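Local coordinates for protein A putative transcriptional regulator (Rhodococcus sp., PDB 2HKU) that probably acts as a TetR-family transcriptional regulator, binding cis-regulatory DNA through a helix-turn-helix domain, at residues T30-L34 with Q44-A48; A89-G93 with T206-T210; L138-E143 with S165-W169. All coordinates share one frame. Residue numbers count along the deposited sequence, not the author numbering.

Contact 1: residues T30-L34 with Q44-A48; sequences TELFL and QICAA
In the three-helix DNA-binding domain of the TetR type, helix 21-36 packs against helix 42-49, the first helix of the predicted helix-turn-helix motif. Both segments are regular alpha-helix, with Leu34 N hydrogen-bonded to Thr30 O and Ala48 N to Gln44 O, each at 3.0 Å. The short axes pass 10.3 Å apart at 141°, roughly antiparallel, and Leu32 and Ile45 bring their CA atoms to 7.2 Å. Leu32 (m, t) is the main bump. Its forked end enters a shallow hollow between Gln44, Ile45 and Ala48: Leu32 CD1 lies 3.9 Å from Ile45 CG1 and 4.1 Å from Ala48 CB, while Leu32 CD2 meets Gln44 OE1 at 3.7 Å. The small Ala48 leaves room for the leucine, and the extended Gln44 edges the hollow. Ile45 (m, t) pushes back the other way, beside Leu32 and against Phe33, which starts sideways from its helix but swings its ring end inward. Earlier on helix 21-36, Leu25 and Ala29 also touch Ile45, and Val40 of the connecting loop packs on Leu32, Phe33 and Ile45. Phe33 meets Phe67 edge-to-face, tying this apolar cluster to helix 63-87. The tightest approach across the segments joins Phe33 CZ to Ile45 CD1, 3.4 Å apart.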
loop_
_atom_site.group_PDB
_atom_site.type_symbol
_atom_site.label_atom_id
_atom_site.label_comp_id
_atom_site.label_asym_id
_atom_site.label_seq_id
_atom_site.Cartn_x
_atom_site.Cartn_y
_atom_site.Cartn_z
ATOM N N THR A 30 5.381 8.307 19.352
ATOM C CA THR A 30 4.511 8.702 18.298
ATOM C C THR A 30 5.120 9.844 17.493
ATOM O O THR A 30 5.172 9.789 16.305
ATOM C CB THR A 30 3.101 9.073 18.812
ATOM O OG1 THR A 30 2.484 7.995 19.461
ATOM C CG2 THR A 30 2.230 9.533 17.739
ATOM N N GLU A 31 5.581 10.891 18.135
ATOM C CA GLU A 31 6.110 12.021 17.346
ATOM C C GLU A 31 7.305 11.618 16.492
ATOM O O GLU A 31 7.418 12.007 15.345
ATOM C CB GLU A 31 6.570 13.189 18.259
ATOM C CG GLU A 31 6.564 14.510 17.396
ATOM C CD GLU A 31 7.207 15.748 18.077
ATOM O OE1 GLU A 31 7.557 15.651 19.305
ATOM O OE2 GLU A 31 7.383 16.794 17.359
ATOM N N LEU A 32 8.217 10.906 17.117
ATOM C CA LEU A 32 9.532 10.609 16.508
ATOM C C LEU A 32 9.389 9.603 15.397
ATOM O O LEU A 32 9.990 9.776 14.343
ATOM C CB LEU A 32 10.521 10.094 17.553
ATOM C CG LEU A 32 11.095 11.282 18.362
ATOM C CD1 LEU A 32 11.678 10.845 19.630
ATOM C CD2 LEU A 32 12.169 12.073 17.567
ATOM N N PHE A 33 8.588 8.550 15.641
ATOM C CA PHE A 33 8.223 7.560 14.585
ATOM C C PHE A 33 7.465 8.138 13.396
ATOM O O PHE A 33 7.705 7.749 12.197
ATOM C CB PHE A 33 7.397 6.370 15.191
ATOM C CG PHE A 33 8.226 5.405 16.044
ATOM C CD1 PHE A 33 9.605 5.195 15.765
ATOM C CD2 PHE A 33 7.640 4.675 17.107
ATOM C CE1 PHE A 33 10.350 4.312 16.555
ATOM C CE2 PHE A 33 8.372 3.819 17.878
ATOM C CZ PHE A 33 9.710 3.615 17.613
ATOM N N LEU A 34 6.504 9.028 13.680
ATOM C CA LEU A 34 5.778 9.646 12.577
ATOM C C LEU A 34 6.678 10.461 11.661
ATOM O O LEU A 34 6.473 10.509 10.461
ATOM C CB LEU A 34 4.618 10.529 13.060
ATOM C CG LEU A 34 3.301 9.852 13.487
ATOM C CD1 LEU A 34 2.400 10.950 14.192
ATOM C CD2 LEU A 34 2.592 9.324 12.322
ATOM N N GLN A 44 16.624 7.997 22.251
ATOM C CA GLN A 44 16.105 9.281 21.856
ATOM C C GLN A 44 14.654 9.435 22.239
ATOM O O GLN A 44 14.228 10.531 22.536
ATOM C CB GLN A 44 16.152 9.324 20.371
ATOM C CG GLN A 44 16.496 10.618 19.811
ATOM C CD GLN A 44 16.627 10.516 18.326
ATOM O OE1 GLN A 44 15.690 10.787 17.600
ATOM N NE2 GLN A 44 17.792 10.108 17.863
ATOM N N ILE A 45 13.873 8.337 22.145
ATOM C CA ILE A 45 12.493 8.295 22.641
ATOM C C ILE A 45 12.486 8.461 24.167
ATOM O O ILE A 45 11.699 9.214 24.692
ATOM C CB ILE A 45 11.707 7.004 22.169
ATOM C CG1 ILE A 45 11.355 7.123 20.672
ATOM C CG2 ILE A 45 10.462 6.774 22.990
ATOM C CD1 ILE A 45 11.070 5.750 19.941
ATOM N N CYS A 46 13.366 7.736 24.840
ATOM C CA CYS A 46 13.508 7.788 26.285
ATOM C C CYS A 46 13.973 9.170 26.741
ATOM O O CYS A 46 13.453 9.694 27.742
ATOM C CB CYS A 46 14.470 6.711 26.763
ATOM S SG CYS A 46 13.791 5.053 26.604
ATOM N N ALA A 47 14.945 9.754 26.025
ATOM C CA ALA A 47 15.421 11.138 26.322
ATOM C C ALA A 47 14.246 12.126 26.177
ATOM O O ALA A 47 13.971 12.913 27.104
ATOM C CB ALA A 47 16.647 11.546 25.436
ATOM N N ALA A 48 13.510 12.017 25.057
ATOM C CA ALA A 48 12.302 12.767 24.818
ATOM C C ALA A 48 11.258 12.561 25.916
ATOM O O ALA A 48 10.585 13.514 26.323
ATOM C CB ALA A 48 11.714 12.441 23.458
#

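Contact 2: residues A89-G93 with T206-T210; sequences AETVG and TVRNT
Val92 (t) lies over the last turn of helix 205-209, its CB 3.4 Å from Val207 O and its CG1 4.2 Å from Val207 CG1; Thr153 packs on both valines. The rest of the contact is mainly polar and joins the start of helix 92-104 to the end of the modelled chain. Residues 89-91 are extended, with a cis peptide between Glu90 and Thr91, and the helix begins at Val92. Residues 206-209 are helical and finish in Thr210. CA atoms pair Thr91 with Thr210 at 5.5 Å and Gly93 with Arg208 at 3.9 Å. This closeness depends on Gly93 having no side chain, since an ideal CB would sit only 3.0 Å from Arg208 O. That carbonyl, Arg208 O, accepts two hydrogen bonds, from Gly93 N at 2.8 Å and from Thr91 OG1 at 2.7 Å. Val92 N donates to Thr210 O at 2.6 Å, so the first two amides of helix 92-104 are satisfied by carbonyls from the far end of the modelled chain. Thr210 OG1 folds back to Thr206 O (2.8 Å), which also accepts Thr210 N at 3.2 Å. The guanidinium of Arg208 leads away, its NH1 hydrogen-bonded to Ile203 O. Thr91 holds the N-cap position, its OG1 accepting a weak hydrogen bond from Asp94 N. Here two helix ends meet: Arg208 O at the end of helix 205-209 and Thr210 O just beyond it serve the open amides of helix 92-104, beside a threonine N-cap.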
loop_
_atom_site.group_PDB
_atom_site.type_symbol
_atom_site.label_atom_id
_atom_site.label_comp_id
_atom_site.label_asym_id
_atom_site.label_seq_id
_atom_site.Cartn_x
_atom_site.Cartn_y
_atom_site.Cartn_z
ATOM N N ALA A 89 -19.490 18.587 7.428
ATOM C CA ALA A 89 -20.815 18.984 7.021
ATOM C C ALA A 89 -21.294 18.131 5.908
ATOM O O ALA A 89 -20.478 17.565 5.183
ATOM C CB ALA A 89 -20.800 20.368 6.576
ATOM N N GLU A 90 -22.623 18.078 5.734
ATOM C CA GLU A 90 -23.180 18.287 4.404
ATOM C C GLU A 90 -22.358 19.299 3.612
ATOM O O GLU A 90 -22.019 20.369 4.118
ATOM C CB GLU A 90 -24.635 18.751 4.499
ATOM C CG GLU A 90 -25.579 17.716 5.088
ATOM C CD GLU A 90 -26.392 16.999 4.027
ATOM O OE1 GLU A 90 -26.700 15.804 4.221
ATOM O OE2 GLU A 90 -26.722 17.630 3.001
ATOM N N THR A 91 -22.040 18.954 2.369
ATOM C CA THR A 91 -22.811 17.962 1.629
ATOM C C THR A 91 -22.096 16.616 1.603
ATOM O O THR A 91 -20.988 16.480 2.121
ATOM C CB THR A 91 -23.079 18.420 0.184
ATOM O OG1 THR A 91 -22.139 17.797 -0.700
ATOM C CG2 THR A 91 -22.951 19.931 0.070
ATOM N N VAL A 92 -22.737 15.623 0.994
ATOM C CA VAL A 92 -22.138 14.314 0.835
ATOM C C VAL A 92 -20.835 14.295 -0.030
ATOM O O VAL A 92 -19.789 13.694 0.384
ATOM C CB VAL A 92 -23.161 13.297 0.349
ATOM C CG1 VAL A 92 -22.490 12.092 -0.277
ATOM C CG2 VAL A 92 -23.963 12.823 1.513
ATOM N N GLY A 93 -20.872 14.964 -1.185
ATOM C CA GLY A 93 -19.697 15.085 -2.031
ATOM C C GLY A 93 -18.633 15.658 -1.157
ATOM O O GLY A 93 -17.473 15.270 -1.212
ATOM N N THR A 206 -26.121 13.660 -7.989
ATOM C CA THR A 206 -27.328 13.953 -7.175
ATOM C C THR A 206 -27.121 13.553 -5.691
ATOM O O THR A 206 -27.339 14.374 -4.748
ATOM C CB THR A 206 -28.621 13.358 -7.823
ATOM O OG1 THR A 206 -28.476 11.951 -8.074
ATOM C CG2 THR A 206 -28.926 14.069 -9.182
ATOM N N VAL A 207 -26.612 12.322 -5.517
ATOM C CA VAL A 207 -26.013 11.865 -4.239
ATOM C C VAL A 207 -24.962 12.821 -3.684
ATOM O O VAL A 207 -25.034 13.164 -2.527
ATOM C CB VAL A 207 -25.435 10.462 -4.379
ATOM C CG1 VAL A 207 -24.931 9.938 -2.997
ATOM C CG2 VAL A 207 -26.460 9.523 -5.027
ATOM N N ARG A 208 -24.018 13.304 -4.507
ATOM C CA ARG A 208 -22.961 14.203 -4.017
ATOM C C ARG A 208 -23.499 15.506 -3.503
ATOM O O ARG A 208 -22.892 16.160 -2.651
ATOM C CB ARG A 208 -21.880 14.491 -5.078
ATOM C CG ARG A 208 -21.130 13.271 -5.617
ATOM C CD ARG A 208 -19.741 13.632 -6.250
ATOM N NE ARG A 208 -19.821 14.516 -7.428
ATOM C CZ ARG A 208 -20.067 14.132 -8.687
ATOM N NH1 ARG A 208 -20.258 12.855 -9.020
ATOM N NH2 ARG A 208 -20.112 15.051 -9.641
ATOM N N ASN A 209 -24.607 15.947 -4.080
ATOM C CA ASN A 209 -25.175 17.284 -3.744
ATOM C C ASN A 209 -26.067 17.287 -2.518
ATOM O O ASN A 209 -26.261 18.337 -1.890
ATOM C CB ASN A 209 -25.961 17.856 -4.926
ATOM C CG ASN A 209 -25.089 18.085 -6.116
ATOM O OD1 ASN A 209 -23.977 18.621 -5.978
ATOM N ND2 ASN A 209 -25.562 17.654 -7.300
ATOM N N THR A 210 -26.627 16.135 -2.192
ATOM C CA THR A 210 -27.264 15.949 -0.875
ATOM C C THR A 210 -26.490 16.463 0.376
ATOM O O THR A 210 -25.311 16.128 0.673
ATOM C CB THR A 210 -27.686 14.534 -0.736
ATOM O OG1 THR A 210 -28.136 14.093 -2.030
ATOM C CG2 THR A 210 -28.783 14.399 0.344
#

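Contact 3: residues L138-E143 with S165-W169; sequences LHSSGE and SKAFW. With EDO (1,2-ethanediol), chain D.
Trp169 and Ser141 line a small pocket holding a 1,2-ethanediol, probably from the crystallisation liquor, at a buried crossing of helices 125-152 and 161-181. Trp169 NE1 donates a hydrogen bond to EDO O2 at 2.9 Å; Gly142 CA is 3.4 Å from the same oxygen, and Phe168 CE2 is 3.7 Å from EDO C1. Glu83 and the backbone of Leu146 also bind the diol. Both segments are helical, their short axes 8.8 Å apart at 114°, with Gly142 and Ser165 closest, CA to CA 5.1 Å. Gly142 makes this possible: an ideal CB there would clash with Ser165 OG, which already lies 3.2 Å from Gly142 CA. With chi1 in t, Ser165 OG donates to His139 O at 2.6 Å. This crossing belongs to the all-helical C-terminal domain of a TetR-family regulator, where Phe168 and Trp169 also pack on helix 92-104 and Leu138 on helix 63-87. Leu138 (m, t) covers the tryptophan, its CB in CH-pi contact 4.0 Å from the centroid of the five-membered ring and its CD2 3.8 Å from Trp169 CZ2. His139 (chi1 m) leaves its helix sideways, but its ring end comes nearer the other helix: Lys166 CG lies over one face, 3.6 Å from the centroid, and Trp169 CB sits at the edge, 3.6 Å from His139 CD2. A water joins His139 NE2 (2.6 Å) to Lys166 O (2.8 Å). Lys166 continues past the histidine to a salt bridge between its NZ and Glu192 of the second subunit, whose Gln178 packs on His139.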
loop_
_atom_site.group_PDB
_atom_site.type_symbol
_atom_site.label_atom_id
_atom_site.label_comp_id
_atom_site.label_asym_id
_atom_site.label_seq_id
_atom_site.Cartn_x
_atom_site.Cartn_y
_atom_site.Cartn_z
ATOM N N LEU A 138 -10.496 -0.661 11.195
ATOM C CA LEU A 138 -10.533 0.324 10.085
ATOM C C LEU A 138 -11.631 -0.087 9.117
ATOM O O LEU A 138 -12.442 0.744 8.686
ATOM C CB LEU A 138 -9.194 0.391 9.326
ATOM C CG LEU A 138 -7.965 0.924 10.034
ATOM C CD1 LEU A 138 -6.623 0.910 9.276
ATOM C CD2 LEU A 138 -8.317 2.460 10.452
ATOM N N HIS A 139 -11.677 -1.371 8.761
ATOM C CA HIS A 139 -12.672 -1.849 7.793
ATOM C C HIS A 139 -14.137 -1.806 8.299
ATOM O O HIS A 139 -15.047 -1.362 7.560
ATOM C CB HIS A 139 -12.327 -3.308 7.368
ATOM C CG HIS A 139 -11.072 -3.426 6.520
ATOM N ND1 HIS A 139 -10.295 -4.563 6.485
ATOM C CD2 HIS A 139 -10.533 -2.591 5.605
ATOM C CE1 HIS A 139 -9.300 -4.404 5.621
ATOM N NE2 HIS A 139 -9.439 -3.228 5.049
ATOM N N SER A 140 -14.341 -2.140 9.576
ATOM C CA SER A 140 -15.690 -1.933 10.229
ATOM C C SER A 140 -16.032 -0.450 10.235
ATOM O O SER A 140 -17.173 -0.047 9.954
ATOM C CB SER A 140 -15.666 -2.441 11.716
ATOM O OG SER A 140 -15.567 -3.833 11.581
ATOM N N SER A 141 -15.054 0.334 10.600
ATOM C CA SER A 141 -15.263 1.729 10.706
ATOM C C SER A 141 -15.713 2.290 9.335
ATOM O O SER A 141 -16.551 3.188 9.293
ATOM C CB SER A 141 -14.036 2.470 11.275
ATOM O OG SER A 141 -13.095 2.712 10.208
ATOM N N GLY A 142 -15.244 1.695 8.220
ATOM C CA GLY A 142 -15.561 2.237 6.904
ATOM C C GLY A 142 -16.954 1.873 6.463
ATOM O O GLY A 142 -17.633 2.688 5.796
ATOM N N GLU A 143 -17.400 0.636 6.787
ATOM C CA GLU A 143 -18.786 0.267 6.587
ATOM C C GLU A 143 -19.711 1.271 7.251
ATOM O O GLU A 143 -20.678 1.696 6.612
ATOM C CB GLU A 143 -19.071 -1.106 7.194
ATOM C CG GLU A 143 -18.270 -2.213 6.502
ATOM C CD GLU A 143 -18.406 -3.526 7.291
ATOM O OE1 GLU A 143 -19.297 -3.558 8.179
ATOM O OE2 GLU A 143 -17.582 -4.423 7.044
ATOM N N SER A 165 -15.826 -1.460 1.936
ATOM C CA SER A 165 -14.917 -0.860 2.919
ATOM C C SER A 165 -13.476 -1.233 2.626
ATOM O O SER A 165 -12.582 -0.390 2.803
ATOM C CB SER A 165 -15.263 -1.212 4.395
ATOM O OG SER A 165 -14.492 -0.313 5.262
ATOM N N LYS A 166 -13.228 -2.511 2.278
ATOM C CA LYS A 166 -11.886 -2.960 2.006
ATOM C C LYS A 166 -11.331 -2.363 0.719
ATOM O O LYS A 166 -10.144 -2.169 0.617
ATOM C CB LYS A 166 -11.845 -4.503 1.915
ATOM C CG LYS A 166 -12.124 -5.202 3.305
ATOM C CD LYS A 166 -12.300 -6.700 3.124
ATOM C CE LYS A 166 -12.416 -7.394 4.546
ATOM N NZ LYS A 166 -12.101 -8.893 4.249
ATOM N N ALA A 167 -12.193 -2.131 -0.273
ATOM C CA ALA A 167 -11.793 -1.448 -1.517
ATOM C C ALA A 167 -11.414 -0.033 -1.248
ATOM O O ALA A 167 -10.440 0.486 -1.819
ATOM C CB ALA A 167 -12.954 -1.497 -2.555
ATOM N N PHE A 168 -12.122 0.600 -0.323
ATOM C CA PHE A 168 -11.782 1.972 0.095
ATOM C C PHE A 168 -10.394 1.953 0.864
ATOM O O PHE A 168 -9.463 2.676 0.544
ATOM C CB PHE A 168 -12.853 2.581 1.013
ATOM C CG PHE A 168 -12.433 4.014 1.558
ATOM C CD1 PHE A 168 -12.574 5.138 0.752
ATOM C CD2 PHE A 168 -11.881 4.169 2.840
ATOM C CE1 PHE A 168 -12.176 6.441 1.244
ATOM C CE2 PHE A 168 -11.476 5.394 3.387
ATOM C CZ PHE A 168 -11.572 6.568 2.561
ATOM N N TRP A 169 -10.270 1.122 1.882
ATOM C CA TRP A 169 -9.011 1.079 2.622
ATOM C C TRP A 169 -7.750 0.667 1.806
ATOM O O TRP A 169 -6.684 1.211 2.029
ATOM C CB TRP A 169 -9.157 0.293 3.955
ATOM C CG TRP A 169 -9.694 1.257 5.046
ATOM C CD1 TRP A 169 -10.979 1.319 5.538
ATOM C CD2 TRP A 169 -8.965 2.305 5.661
ATOM N NE1 TRP A 169 -11.079 2.382 6.434
ATOM C CE2 TRP A 169 -9.846 2.990 6.520
ATOM C CE3 TRP A 169 -7.633 2.774 5.536
ATOM C CZ2 TRP A 169 -9.440 4.100 7.261
ATOM C CZ3 TRP A 169 -7.231 3.867 6.302
ATOM C CH2 TRP A 169 -8.103 4.465 7.200
HETATM C C1 EDO D . -14.112 5.521 6.051
HETATM O O1 EDO D . -15.137 5.905 7.014
HETATM C C2 EDO D . -12.855 5.545 6.887
HETATM O O2 EDO D . -12.912 4.307 7.642
HETATM O O HOH W 1 -8.580 -3.453 2.569
#

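How the contacts relate
Contact 1 comes first along the chain, within the N-terminal HTH domain; contacts 2 and 3 follow, on the other side of the chain's centre. Contact 3 falls in the sequence between the two segments of contact 2, so 89-93 with 206-210 brackets the C-terminal helices that cross at 138-143 and 165-169. Contacts 2 and 3 have centres about 20 Å apart, whereas the centre of contact 1 lies about 40 Å from that of contact 2 and about 30 Å from that of contact 3; none touch. Helix 63-87 links the regions, its side chains meeting Phe33 of contact 1 and Leu138 of contact 3. Contact 3 also reaches the second subunit, consistent with a TetR-like dimer whose DNA-binding heads stand apart from the C-terminal body.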